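Local coordinates for peptidoglycan glycosyltransferase (Atopobium parvulum, PDB 4OVD), which belongs to the penicillin-binding proteins, joining an N-terminal dimerisation domain to a C-terminal penicillin-binding transpeptidase domain, at residues M356-T361 with G405-F410; N149-Y154 with F166-N171; S249-P255 with S523-V529; S289-P293 with Q412-F418. All blocks are in the same frame, centred on the assembly; numbering follows the deposited sequence.

Interaction 1 of 4, residues M356-T361 with G405-F410; sequences MAFLET and GGNMAF
Ala409 drives its methyl into the side of the helix at 356-361, where Ala409 CB rests 3.5 Å from Met356 O and 3.6 Å from Glu360 CB. Beside it, CB of Met356, a selenomethionine, meets Phe410 CB at 4.1 Å; bends at chi2 and chi3 then carry the selenium away from 405-410. Ala357 CB sits against the Gly406 carbonyl, 3.6 Å from Gly406 O, and lies obliquely to the Phe410 ring. Past Ala409, Glu360 starts with CG anti to the backbone N (chi1 -167°) and bends at chi2, laying the carboxylate along the Gly405-Gly406 peptide. Its OE1 is 3.3 Å from Gly406 N, but the angle is too poor for a hydrogen bond. With no side chain on Gly406, the backbones come close, Ala357 CA to Gly406 CA 4.4 Å. Thr361 OG1 bonds Ala357 O at 2.8 Å, on the face of that carbonyl opposite Thr361 N; with the hydroxyl turned there, the methyl CG2 faces Gly406, 4.0 Å from Gly406 CA. Ala409 O accepts a hydrogen bond from Thr301 OG1 on helix 298-307. Around the contact, that helix covers Met356 and Phe410, strand 322-325 borders Ala357, and helix 366-375 packs on Glu360.

Interaction 2 of 4, residues N149-Y154 with F166-N171; sequences NTKRVY and FVNADN
Thr150 O is met by Asn171 ND2 at 2.9 Å in a weak hydrogen bond, with an N-H...O angle of only 121°. The Thr150 hydroxyl is near the same amide, OG1 3.5 Å from Asn171 ND2. Asn149 comes at Asn171 from the opposite direction with its amide plane turned 62° against the other; its OD1 takes a weak bond from Thr150 N at 3.0 Å. Asn171 OD1 lies 2.9 Å from Asn149 OD1, two acceptors as modelled, so the O/N assignment of one of these amides, and with it the weak bond that amide makes, is doubtful. Asn171 closes a type I turn begun at Asn168, and its side chain points toward 149-154. Further along, Arg152 CG packs on Val167 CG2 at 3.7 Å. Beyond CG the arginine is bent at chi2 and chi3, and its guanidinium is held by a salt bridge to Glu178 and a hydrogen bond to Gly60 O. Tyr154 closes the other end, its OH 3.7 Å from Phe166 CA. Strand 151-153 hydrogen-bonds to strand 69-74 and is an edge strand of its mixed sheet; the contact is a turn-bearing loop leaning on that edge strand, within the penicillin-binding protein dimerisation domain.

Interaction 3 of 4, residues S249-P255 with S523-V529; sequences SIMAMNP and SDLMVYV
Met526, a selenomethionine, packs against Met253 and Pro255: its CB lies 4.1 Å from Met253 O and 4.3 Å from Pro255 CD. A chi1 of -165° swings CG away from the backbone N, and the chain runs straight out from the sheet until chi3 bends it; the terminal CE comes to rest 3.9 Å from Met253 CG and close to the selenium of Met253. The two selenomethionines thus lie side by side, pointing the same way. Beneath them the strands run antiparallel at 176°, their axes 4.7 Å apart at closest approach. Met251 with Tyr528 and Met253 with Met526 are hydrogen-bonded pairs, each closed by two backbone bonds, such as Met253 N to Met526 O at 2.9 Å. Between them Ala252 and Val527 form a non-hydrogen-bonded pair whose methyls meet at 3.9 Å, Ala252 CB to Val527 CG2. At the end of the ladder a water donates to Ser523 O and Asp524 OD1, the latter 2.6 Å from the water oxygen, and accepts from Asn254 ND2. Asn254 OD1 is held in turn by Arg256 N and Thr257 N. Helix 542-556 packs on the face with Ile250, Ala252, Val527 and Val529, while helices 285-288 and 418-429 cover the face with Met251, Met253, Met526 and Tyr528. These adjacent strands belong to the five-stranded antiparallel sheet, flanked by helices on both faces, that is the core of the penicillin-binding fold.

Interaction 4 of 4, residues S289-P293 with Q412-F418; sequences SIYEP and QGLAIPF
Segments 289-293 and 412-418 run antiparallel and share a single hydrogen-bonded bridge, Tyr291 N to Ile416 O at 3.0 Å and Ile416 N to Tyr291 O at 2.8 Å. The Tyr291 donor stands well above the carbonyl plane of Ile416. Pro293 wedges between two side chains, its CG and CD both touching Leu414 CD1 (CD to CD1 3.6 Å) and its CG also meeting Ile416 CD1. On the other side of the backbone, Ile290 sends CD1 to Ala415 CB and CG2 to Pro417 CD, each 3.8 Å away. Pro293 lies just ahead of the SxxK motif of penicillin-binding proteins, which runs into helix 298-307, so the bridge ties the approach to that helix to the chain entering helix 418-429. The Tyr291 and Phe418 rings are near parallel, planes at 27°, but slid apart until they barely overlap; Tyr291 CD2 and Phe418 CE2 approach to 3.4 Å. Glu292 reaches out fully stretched through chi1 (-173°) and chi2, which carries the carboxylate to Gly413. There OE2 accepts from Gly413 N at 2.9 Å, met from above the carboxylate plane, while OE1 is bonded to Tyr504 OH. The Gln412 side chain crosses it at a slant, its CG 3.5 Å from Glu292 OE1, the amide and carboxylate planes nearly parallel, 12° apart. A water joins Ser289 O to Phe418 N and lies at the edge of the Tyr291 ring, in its plane.

How the interactions relate
Interactions 1, 3 and 4 lie in the penicillin-binding transpeptidase domain and are nested along the chain: 1 inside the loop closed by 4, and 4 inside that closed by 3. Interaction 4 touches both others. Asn407 O of interaction 1 and Gln412 N of interaction 4, 2.9 Å apart, are probably hydrogen-bonded, and Phe418 CD2 packs 3.2 Å from Tyr528 OH of interaction 3. Lys298 of the SxxK motif follows 289-293 and is touched by Met356 and Phe410. A calcium ion lies about 10 Å from the side chains of Phe410 and Gln412. Interaction 2 stands apart in the dimerisation domain, its centre 50 Å from that of interaction 1.

Interaction 1 of 4, residues M356-T361 with G405-F410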
loop_
_atom_site.group_PDB
_atom_site.type_symbol
_atom_site.label_atom_id
_atom_site.label_comp_id
_atom_site.label_asym_id
_atom_site.label_seq_id
_atom_site.Cartn_x
_atom_site.Cartn_y
_atom_site.Cartn_z
HETATM N N MSE A 356 -12.452 -17.759 8.338
HETATM C CA MSE A 356 -12.916 -16.604 7.562
HETATM C C MSE A 356 -14.058 -16.941 6.634
HETATM O O MSE A 356 -15.114 -16.249 6.561
HETATM C CB MSE A 356 -11.770 -16.062 6.748
HETATM C CG MSE A 356 -10.711 -15.300 7.484
HETATM SE SE MSE A 356 -11.356 -13.824 8.573
HETATM C CE MSE A 356 -11.202 -14.546 10.306
ATOM N N ALA A 357 -13.936 -18.067 5.969
ATOM C CA ALA A 357 -15.019 -18.452 5.016
ATOM C C ALA A 357 -16.269 -18.783 5.812
ATOM O O ALA A 357 -17.375 -18.602 5.336
ATOM C CB ALA A 357 -14.617 -19.658 4.213
ATOM N N PHE A 358 -16.103 -19.383 6.975
ATOM C CA PHE A 358 -17.228 -19.689 7.814
ATOM C C PHE A 358 -17.920 -18.387 8.223
ATOM O O PHE A 358 -19.170 -18.233 8.112
ATOM C CB PHE A 358 -16.770 -20.437 9.055
ATOM C CG PHE A 358 -17.831 -20.581 10.082
ATOM C CD1 PHE A 358 -18.000 -19.594 11.050
ATOM C CD2 PHE A 358 -18.622 -21.723 10.142
ATOM C CE1 PHE A 358 -18.987 -19.703 12.017
ATOM C CE2 PHE A 358 -19.601 -21.835 11.125
ATOM C CZ PHE A 358 -19.800 -20.798 12.048
ATOM N N LEU A 359 -17.112 -17.413 8.620
ATOM C CA LEU A 359 -17.705 -16.145 9.083
ATOM C C LEU A 359 -18.494 -15.498 7.986
ATOM O O LEU A 359 -19.637 -15.092 8.172
ATOM C CB LEU A 359 -16.641 -15.195 9.594
ATOM C CG LEU A 359 -15.931 -15.562 10.903
ATOM C CD1 LEU A 359 -14.915 -14.484 11.172
ATOM C CD2 LEU A 359 -16.939 -15.662 12.043
ATOM N N GLU A 360 -17.920 -15.433 6.806
ATOM C CA GLU A 360 -18.621 -14.783 5.690
ATOM C C GLU A 360 -19.813 -15.551 5.272
ATOM O O GLU A 360 -20.807 -14.945 4.911
ATOM C CB GLU A 360 -17.701 -14.593 4.476
ATOM C CG GLU A 360 -18.209 -13.668 3.363
ATOM C CD GLU A 360 -19.319 -14.240 2.516
ATOM O OE1 GLU A 360 -19.362 -15.472 2.361
ATOM O OE2 GLU A 360 -20.083 -13.425 1.935
ATOM N N THR A 361 -19.721 -16.870 5.227
ATOM C CA THR A 361 -20.862 -17.607 4.698
ATOM C C THR A 361 -21.993 -17.787 5.700
ATOM O O THR A 361 -23.113 -17.733 5.321
ATOM C CB THR A 361 -20.482 -18.994 4.125
ATOM O OG1 THR A 361 -19.888 -19.757 5.152
ATOM C CG2 THR A 361 -19.496 -18.889 2.933
ATOM N N GLY A 405 -18.115 -15.213 -2.192
ATOM C CA GLY A 405 -18.015 -14.582 -0.903
ATOM C C GLY A 405 -17.051 -15.327 0.005
ATOM O O GLY A 405 -16.160 -14.764 0.583
ATOM N N GLY A 406 -17.232 -16.624 0.121
ATOM C CA GLY A 406 -16.349 -17.423 1.004
ATOM C C GLY A 406 -14.900 -17.312 0.694
ATOM O O GLY A 406 -14.051 -17.269 1.596
ATOM N N ASN A 407 -14.588 -17.294 -0.607
ATOM C CA ASN A 407 -13.198 -17.139 -1.030
ATOM C C ASN A 407 -12.660 -15.736 -0.799
ATOM O O ASN A 407 -11.518 -15.514 -0.357
ATOM C CB ASN A 407 -13.033 -17.525 -2.509
ATOM C CG ASN A 407 -13.242 -18.998 -2.773
ATOM O OD1 ASN A 407 -13.008 -19.839 -1.941
ATOM N ND2 ASN A 407 -13.706 -19.302 -3.972
HETATM N N MSE A 408 -13.442 -14.753 -1.159
HETATM C CA MSE A 408 -13.024 -13.370 -0.928
HETATM C C MSE A 408 -12.791 -13.080 0.546
HETATM O O MSE A 408 -11.956 -12.230 0.902
HETATM C CB MSE A 408 -14.075 -12.382 -1.384
HETATM C CG MSE A 408 -13.994 -12.335 -2.910
HETATM SE SE MSE A 408 -15.401 -11.068 -3.569
HETATM C CE MSE A 408 -14.324 -9.586 -3.060
ATOM N N ALA A 409 -13.474 -13.823 1.416
ATOM C CA ALA A 409 -13.334 -13.614 2.878
ATOM C C ALA A 409 -11.912 -13.796 3.307
ATOM O O ALA A 409 -11.520 -13.212 4.315
ATOM C CB ALA A 409 -14.226 -14.584 3.635
ATOM N N PHE A 410 -11.167 -14.717 2.639
ATOM C CA PHE A 410 -9.770 -14.920 2.981
ATOM C C PHE A 410 -8.853 -14.391 1.916
ATOM O O PHE A 410 -7.677 -14.778 1.809
ATOM C CB PHE A 410 -9.432 -16.366 3.383
ATOM C CG PHE A 410 -9.790 -17.427 2.391
ATOM C CD1 PHE A 410 -11.012 -17.991 2.387
ATOM C CD2 PHE A 410 -8.822 -17.961 1.567
ATOM C CE1 PHE A 410 -11.340 -19.008 1.539
ATOM C CE2 PHE A 410 -9.116 -19.016 0.725
ATOM C CZ PHE A 410 -10.404 -19.535 0.704
#

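Interaction 2 of 4, residues N149-Y154 with F166-N171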
loop_
_atom_site.group_PDB
_atom_site.type_symbol
_atom_site.label_atom_id
_atom_site.label_comp_id
_atom_site.label_asym_id
_atom_site.label_seq_id
_atom_site.Cartn_x
_atom_site.Cartn_y
_atom_site.Cartn_z
ATOM N N ASN A 149 18.952 24.883 -23.352
ATOM C CA ASN A 149 17.924 23.998 -22.874
ATOM C C ASN A 149 17.937 24.098 -21.330
ATOM O O ASN A 149 18.726 24.867 -20.750
ATOM C CB ASN A 149 18.279 22.564 -23.356
ATOM C CG ASN A 149 17.087 21.615 -23.394
ATOM O OD1 ASN A 149 15.952 22.004 -23.147
ATOM N ND2 ASN A 149 17.346 20.359 -23.745
ATOM N N THR A 150 17.055 23.344 -20.674
ATOM C CA THR A 150 17.026 23.247 -19.216
ATOM C C THR A 150 17.095 21.770 -18.897
ATOM O O THR A 150 16.677 20.941 -19.686
ATOM C CB THR A 150 15.706 23.779 -18.571
ATOM O OG1 THR A 150 14.612 22.939 -18.930
ATOM C CG2 THR A 150 15.373 25.229 -18.998
ATOM N N LYS A 151 17.616 21.410 -17.750
ATOM C CA LYS A 151 17.553 19.998 -17.368
ATOM C C LYS A 151 17.325 19.914 -15.904
ATOM O O LYS A 151 17.675 20.844 -15.176
ATOM C CB LYS A 151 18.838 19.258 -17.713
ATOM C CG LYS A 151 20.118 19.765 -17.061
ATOM C CD LYS A 151 21.102 18.602 -16.986
ATOM C CE LYS A 151 22.472 18.962 -16.431
ATOM N NZ LYS A 151 23.144 19.965 -17.306
ATOM N N ARG A 152 16.722 18.819 -15.466
ATOM C CA ARG A 152 16.565 18.554 -14.074
ATOM C C ARG A 152 17.826 17.967 -13.534
ATOM O O ARG A 152 18.510 17.200 -14.203
ATOM C CB ARG A 152 15.533 17.460 -13.797
ATOM C CG ARG A 152 14.108 17.873 -13.855
ATOM C CD ARG A 152 13.807 18.906 -12.816
ATOM N NE ARG A 152 12.451 18.745 -12.377
ATOM C CZ ARG A 152 11.762 19.656 -11.727
ATOM N NH1 ARG A 152 10.522 19.371 -11.373
ATOM N NH2 ARG A 152 12.276 20.868 -11.494
ATOM N N VAL A 153 18.068 18.278 -12.282
ATOM C CA VAL A 153 19.168 17.751 -11.562
ATOM C C VAL A 153 18.516 17.151 -10.315
ATOM O O VAL A 153 17.614 17.794 -9.722
ATOM C CB VAL A 153 20.139 18.847 -11.108
ATOM C CG1 VAL A 153 21.310 18.210 -10.380
ATOM C CG2 VAL A 153 20.639 19.667 -12.292
ATOM N N TYR A 154 18.927 15.925 -10.021
ATOM C CA TYR A 154 18.463 15.136 -8.898
ATOM C C TYR A 154 19.629 14.957 -7.987
ATOM O O TYR A 154 20.502 14.145 -8.216
ATOM C CB TYR A 154 17.968 13.782 -9.348
ATOM C CG TYR A 154 16.873 13.871 -10.331
ATOM C CD1 TYR A 154 15.595 14.126 -9.932
ATOM C CD2 TYR A 154 17.117 13.708 -11.657
ATOM C CE1 TYR A 154 14.589 14.226 -10.837
ATOM C CE2 TYR A 154 16.121 13.798 -12.564
ATOM C CZ TYR A 154 14.862 14.055 -12.137
ATOM O OH TYR A 154 13.866 14.148 -13.033
ATOM N N PHE A 166 11.062 10.863 -14.309
ATOM C CA PHE A 166 12.110 11.574 -15.057
ATOM C C PHE A 166 11.450 12.496 -15.992
ATOM O O PHE A 166 10.231 12.396 -16.249
ATOM C CB PHE A 166 13.124 10.634 -15.727
ATOM C CG PHE A 166 12.619 9.958 -16.968
ATOM C CD1 PHE A 166 11.778 8.881 -16.896
ATOM C CD2 PHE A 166 13.048 10.391 -18.224
ATOM C CE1 PHE A 166 11.307 8.279 -18.066
ATOM C CE2 PHE A 166 12.605 9.786 -19.384
ATOM C CZ PHE A 166 11.733 8.731 -19.298
ATOM N N VAL A 167 12.238 13.433 -16.467
ATOM C CA VAL A 167 11.807 14.450 -17.415
ATOM C C VAL A 167 12.582 14.130 -18.680
ATOM O O VAL A 167 13.789 13.868 -18.624
ATOM C CB VAL A 167 12.135 15.865 -16.834
ATOM C CG1 VAL A 167 11.869 16.983 -17.828
ATOM C CG2 VAL A 167 11.328 16.108 -15.560
ATOM N N ASN A 168 11.907 14.071 -19.823
ATOM C CA ASN A 168 12.642 13.822 -21.066
ATOM C C ASN A 168 13.274 15.077 -21.657
ATOM O O ASN A 168 13.150 16.165 -21.103
ATOM C CB ASN A 168 11.743 13.159 -22.082
ATOM C CG ASN A 168 10.605 14.042 -22.528
ATOM O OD1 ASN A 168 10.671 15.270 -22.487
ATOM N ND2 ASN A 168 9.564 13.415 -22.988
ATOM N N ALA A 169 13.954 14.895 -22.801
ATOM C CA ALA A 169 14.650 15.953 -23.571
ATOM C C ALA A 169 13.767 17.128 -23.955
ATOM O O ALA A 169 14.246 18.240 -24.070
ATOM C CB ALA A 169 15.286 15.355 -24.821
ATOM N N ASP A 170 12.496 16.881 -24.213
ATOM C CA ASP A 170 11.559 17.977 -24.467
ATOM C C ASP A 170 11.138 18.588 -23.157
ATOM O O ASP A 170 10.174 19.331 -23.111
ATOM C CB ASP A 170 10.302 17.487 -25.135
ATOM C CG ASP A 170 10.562 16.946 -26.526
ATOM O OD1 ASP A 170 11.681 17.152 -27.058
ATOM O OD2 ASP A 170 9.643 16.323 -27.099
ATOM N N ASN A 171 11.833 18.254 -22.085
ATOM C CA ASN A 171 11.497 18.760 -20.778
ATOM C C ASN A 171 10.047 18.461 -20.367
ATOM O O ASN A 171 9.436 19.278 -19.701
ATOM C CB ASN A 171 11.754 20.262 -20.767
ATOM C CG ASN A 171 13.140 20.595 -21.261
ATOM O OD1 ASN A 171 13.316 21.366 -22.222
ATOM N ND2 ASN A 171 14.136 19.929 -20.679
#

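Interaction 3 of 4, residues S249-P255 with S523-V529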
loop_
_atom_site.group_PDB
_atom_site.type_symbol
_atom_site.label_atom_id
_atom_site.label_comp_id
_atom_site.label_asym_id
_atom_site.label_seq_id
_atom_site.Cartn_x
_atom_site.Cartn_y
_atom_site.Cartn_z
ATOM N N SER A 249 7.705 -4.579 -2.681
ATOM C CA SER A 249 7.386 -3.185 -2.434
ATOM C C SER A 249 7.477 -2.889 -0.982
ATOM O O SER A 249 7.330 -3.795 -0.170
ATOM C CB SER A 249 5.929 -2.893 -2.789
ATOM O OG SER A 249 5.745 -3.031 -4.205
ATOM N N ILE A 250 7.603 -1.610 -0.670
ATOM C CA ILE A 250 7.647 -1.190 0.710
ATOM C C ILE A 250 7.085 0.215 0.814
ATOM O O ILE A 250 7.287 1.023 -0.072
ATOM C CB ILE A 250 9.111 -1.358 1.238
ATOM C CG1 ILE A 250 9.210 -1.031 2.707
ATOM C CG2 ILE A 250 10.003 -0.394 0.522
ATOM C CD1 ILE A 250 10.540 -1.473 3.285
HETATM N N MSE A 251 6.378 0.536 1.875
HETATM C CA MSE A 251 5.821 1.880 2.029
HETATM C C MSE A 251 5.652 2.228 3.484
HETATM O O MSE A 251 5.321 1.360 4.289
HETATM C CB MSE A 251 4.432 1.958 1.340
HETATM C CG MSE A 251 3.595 3.151 1.869
HETATM SE SE MSE A 251 1.996 3.621 0.791
HETATM C CE MSE A 251 2.676 3.798 -1.037
ATOM N N ALA A 252 5.913 3.474 3.844
ATOM C CA ALA A 252 5.696 3.936 5.195
ATOM C C ALA A 252 4.785 5.141 4.998
ATOM O O ALA A 252 5.111 5.974 4.185
ATOM C CB ALA A 252 6.985 4.348 5.834
HETATM N N MSE A 253 3.721 5.261 5.789
HETATM C CA MSE A 253 2.743 6.303 5.623
HETATM C C MSE A 253 2.156 6.676 6.936
HETATM O O MSE A 253 2.281 5.977 7.888
HETATM C CB MSE A 253 1.587 5.821 4.701
HETATM C CG MSE A 253 0.284 5.141 5.298
HETATM SE SE MSE A 253 -0.873 5.001 3.709
HETATM C CE MSE A 253 -1.788 6.699 3.953
ATOM N N ASN A 254 1.521 7.830 6.961
ATOM C CA ASN A 254 0.869 8.331 8.106
ATOM C C ASN A 254 -0.587 7.927 7.888
ATOM O O ASN A 254 -1.226 8.382 6.937
ATOM C CB ASN A 254 1.035 9.849 8.154
ATOM C CG ASN A 254 0.396 10.455 9.344
ATOM O OD1 ASN A 254 -0.714 10.155 9.670
ATOM N ND2 ASN A 254 1.105 11.307 10.008
ATOM N N PRO A 255 -1.123 7.072 8.774
ATOM C CA PRO A 255 -2.473 6.609 8.653
ATOM C C PRO A 255 -3.530 7.669 8.980
ATOM O O PRO A 255 -4.692 7.468 8.663
ATOM C CB PRO A 255 -2.541 5.442 9.647
ATOM C CG PRO A 255 -1.502 5.740 10.632
ATOM C CD PRO A 255 -0.414 6.444 9.897
ATOM N N SER A 523 -1.137 7.495 15.931
ATOM C CA SER A 523 -1.631 7.796 14.591
ATOM C C SER A 523 -0.568 8.394 13.679
ATOM O O SER A 523 -0.845 9.274 12.880
ATOM C CB SER A 523 -2.851 8.746 14.670
ATOM O OG SER A 523 -3.881 8.200 15.495
ATOM N N ASP A 524 0.653 7.912 13.800
ATOM C CA ASP A 524 1.703 8.472 13.015
ATOM C C ASP A 524 2.369 7.527 12.048
ATOM O O ASP A 524 3.032 8.019 11.152
ATOM C CB ASP A 524 2.774 9.054 13.961
ATOM C CG ASP A 524 2.299 10.327 14.709
ATOM O OD1 ASP A 524 1.740 11.217 14.048
ATOM O OD2 ASP A 524 2.542 10.447 15.929
ATOM N N LEU A 525 2.209 6.212 12.185
ATOM C CA LEU A 525 2.959 5.317 11.275
ATOM C C LEU A 525 2.423 3.917 10.970
ATOM O O LEU A 525 2.161 3.109 11.882
ATOM C CB LEU A 525 4.370 5.147 11.857
ATOM C CG LEU A 525 5.331 4.242 11.077
ATOM C CD1 LEU A 525 5.737 4.833 9.730
ATOM C CD2 LEU A 525 6.584 4.086 11.897
HETATM N N MSE A 526 2.361 3.589 9.679
HETATM C CA MSE A 526 1.980 2.289 9.256
HETATM C C MSE A 526 2.937 1.973 8.124
HETATM O O MSE A 526 3.282 2.831 7.305
HETATM C CB MSE A 526 0.528 2.350 8.784
HETATM C CG MSE A 526 -0.140 1.006 8.629
HETATM SE SE MSE A 526 -2.036 1.204 7.987
HETATM C CE MSE A 526 -1.419 1.721 6.247
ATOM N N VAL A 527 3.366 0.732 8.060
ATOM C CA VAL A 527 4.291 0.294 7.057
ATOM C C VAL A 527 3.808 -1.006 6.445
ATOM O O VAL A 527 3.221 -1.884 7.171
ATOM C CB VAL A 527 5.627 0.011 7.694
ATOM C CG1 VAL A 527 6.493 -0.795 6.780
ATOM C CG2 VAL A 527 6.283 1.289 8.183
ATOM N N TYR A 528 4.054 -1.109 5.136
ATOM C CA TYR A 528 3.737 -2.286 4.344
ATOM C C TYR A 528 4.973 -2.820 3.682
ATOM O O TYR A 528 5.748 -2.072 3.129
ATOM C CB TYR A 528 2.706 -1.982 3.190
ATOM C CG TYR A 528 2.574 -3.179 2.260
ATOM C CD1 TYR A 528 3.373 -3.316 1.158
ATOM C CD2 TYR A 528 1.640 -4.157 2.489
ATOM C CE1 TYR A 528 3.232 -4.408 0.299
ATOM C CE2 TYR A 528 1.524 -5.242 1.686
ATOM C CZ TYR A 528 2.317 -5.353 0.575
ATOM O OH TYR A 528 2.183 -6.491 -0.217
ATOM N N VAL A 529 5.146 -4.127 3.724
ATOM C CA VAL A 529 6.243 -4.822 3.115
ATOM C C VAL A 529 5.679 -6.013 2.377
ATOM O O VAL A 529 4.898 -6.809 2.924
ATOM C CB VAL A 529 7.245 -5.414 4.110
ATOM C CG1 VAL A 529 8.326 -6.150 3.328
ATOM C CG2 VAL A 529 7.851 -4.331 5.022
HETATM O O HOH W 1 -0.390 11.992 12.817
#

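Interaction 4 of 4, residues S289-P293 with Q412-F418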
loop_
_atom_site.group_PDB
_atom_site.type_symbol
_atom_site.label_atom_id
_atom_site.label_comp_id
_atom_site.label_asym_id
_atom_site.label_seq_id
_atom_site.Cartn_x
_atom_site.Cartn_y
_atom_site.Cartn_z
ATOM N N SER A 289 0.432 -2.641 -10.027
ATOM C CA SER A 289 0.301 -4.093 -10.281
ATOM C C SER A 289 -0.785 -4.640 -9.352
ATOM O O SER A 289 -1.047 -4.084 -8.265
ATOM C CB SER A 289 1.639 -4.808 -10.001
ATOM O OG SER A 289 2.626 -4.223 -10.787
ATOM N N ILE A 290 -1.424 -5.718 -9.768
ATOM C CA ILE A 290 -2.508 -6.328 -8.997
ATOM C C ILE A 290 -2.116 -7.746 -8.663
ATOM O O ILE A 290 -1.338 -8.394 -9.388
ATOM C CB ILE A 290 -3.850 -6.328 -9.699
ATOM C CG1 ILE A 290 -3.846 -7.194 -10.946
ATOM C CG2 ILE A 290 -4.271 -4.876 -10.067
ATOM C CD1 ILE A 290 -5.249 -7.187 -11.609
ATOM N N TYR A 291 -2.616 -8.164 -7.507
ATOM C CA TYR A 291 -2.306 -9.444 -6.931
ATOM C C TYR A 291 -3.543 -9.949 -6.241
ATOM O O TYR A 291 -4.433 -9.148 -5.921
ATOM C CB TYR A 291 -1.253 -9.241 -5.810
ATOM C CG TYR A 291 0.036 -8.688 -6.332
ATOM C CD1 TYR A 291 1.006 -9.523 -6.898
ATOM C CD2 TYR A 291 0.293 -7.344 -6.277
ATOM C CE1 TYR A 291 2.164 -9.011 -7.435
ATOM C CE2 TYR A 291 1.470 -6.810 -6.809
ATOM C CZ TYR A 291 2.407 -7.649 -7.360
ATOM O OH TYR A 291 3.545 -7.092 -7.905
ATOM N N GLU A 292 -3.592 -11.253 -5.988
ATOM C CA GLU A 292 -4.659 -11.837 -5.143
ATOM C C GLU A 292 -4.088 -11.547 -3.757
ATOM O O GLU A 292 -2.998 -11.989 -3.446
ATOM C CB GLU A 292 -4.817 -13.314 -5.414
ATOM C CG GLU A 292 -5.979 -13.867 -4.715
ATOM C CD GLU A 292 -6.222 -15.299 -5.069
ATOM O OE1 GLU A 292 -5.471 -16.171 -4.588
ATOM O OE2 GLU A 292 -7.244 -15.528 -5.712
ATOM N N PRO A 293 -4.795 -10.718 -2.960
ATOM C CA PRO A 293 -4.262 -10.239 -1.710
ATOM C C PRO A 293 -4.066 -11.300 -0.686
ATOM O O PRO A 293 -3.101 -11.215 0.063
ATOM C CB PRO A 293 -5.283 -9.177 -1.268
ATOM C CG PRO A 293 -6.537 -9.550 -1.937
ATOM C CD PRO A 293 -6.116 -10.125 -3.253
ATOM N N GLN A 412 -9.146 -14.419 -1.547
ATOM C CA GLN A 412 -9.029 -15.112 -2.833
ATOM C C GLN A 412 -10.195 -14.750 -3.689
ATOM O O GLN A 412 -11.243 -14.356 -3.196
ATOM C CB GLN A 412 -8.873 -16.609 -2.661
ATOM C CG GLN A 412 -7.551 -16.867 -1.885
ATOM C CD GLN A 412 -7.089 -18.331 -1.893
ATOM O OE1 GLN A 412 -7.638 -19.164 -2.606
ATOM N NE2 GLN A 412 -6.117 -18.644 -1.048
ATOM N N GLY A 413 -10.011 -14.882 -4.995
ATOM C CA GLY A 413 -11.065 -14.554 -5.962
ATOM C C GLY A 413 -11.215 -13.087 -6.363
ATOM O O GLY A 413 -12.241 -12.702 -6.900
ATOM N N LEU A 414 -10.223 -12.261 -6.031
ATOM C CA LEU A 414 -10.149 -10.883 -6.473
ATOM C C LEU A 414 -8.684 -10.554 -6.630
ATOM O O LEU A 414 -7.852 -11.181 -6.037
ATOM C CB LEU A 414 -10.718 -9.878 -5.483
ATOM C CG LEU A 414 -10.565 -9.866 -3.957
ATOM C CD1 LEU A 414 -9.634 -10.802 -3.280
ATOM C CD2 LEU A 414 -10.594 -8.476 -3.326
ATOM N N ALA A 415 -8.399 -9.501 -7.366
ATOM C CA ALA A 415 -7.034 -9.092 -7.578
ATOM C C ALA A 415 -7.052 -7.592 -7.547
ATOM O O ALA A 415 -7.776 -6.905 -8.364
ATOM C CB ALA A 415 -6.571 -9.600 -8.918
ATOM N N ILE A 416 -6.201 -7.056 -6.677
ATOM C CA ILE A 416 -6.117 -5.637 -6.458
ATOM C C ILE A 416 -4.702 -5.217 -6.164
ATOM O O ILE A 416 -3.887 -6.028 -5.773
ATOM C CB ILE A 416 -7.002 -5.244 -5.253
ATOM C CG1 ILE A 416 -6.536 -5.972 -4.001
ATOM C CG2 ILE A 416 -8.463 -5.464 -5.612
ATOM C CD1 ILE A 416 -7.404 -5.835 -2.740
ATOM N N PRO A 417 -4.411 -3.939 -6.341
ATOM C CA PRO A 417 -3.108 -3.458 -5.984
ATOM C C PRO A 417 -3.092 -3.361 -4.490
ATOM O O PRO A 417 -4.139 -3.040 -3.892
ATOM C CB PRO A 417 -3.073 -2.040 -6.597
ATOM C CG PRO A 417 -4.483 -1.640 -6.704
ATOM C CD PRO A 417 -5.255 -2.887 -6.944
ATOM N N PHE A 418 -1.923 -3.537 -3.888
ATOM C CA PHE A 418 -1.806 -3.493 -2.451
ATOM C C PHE A 418 -2.127 -2.112 -1.857
ATOM O O PHE A 418 -2.531 -2.020 -0.705
ATOM C CB PHE A 418 -0.497 -4.042 -1.948
ATOM C CG PHE A 418 -0.459 -5.560 -1.906
ATOM C CD1 PHE A 418 -1.166 -6.260 -0.955
ATOM C CD2 PHE A 418 0.292 -6.258 -2.815
ATOM C CE1 PHE A 418 -1.168 -7.651 -0.931
ATOM C CE2 PHE A 418 0.244 -7.638 -2.842
ATOM C CZ PHE A 418 -0.457 -8.338 -1.903
HETATM O O HOH W 2 0.212 -4.026 -5.727
#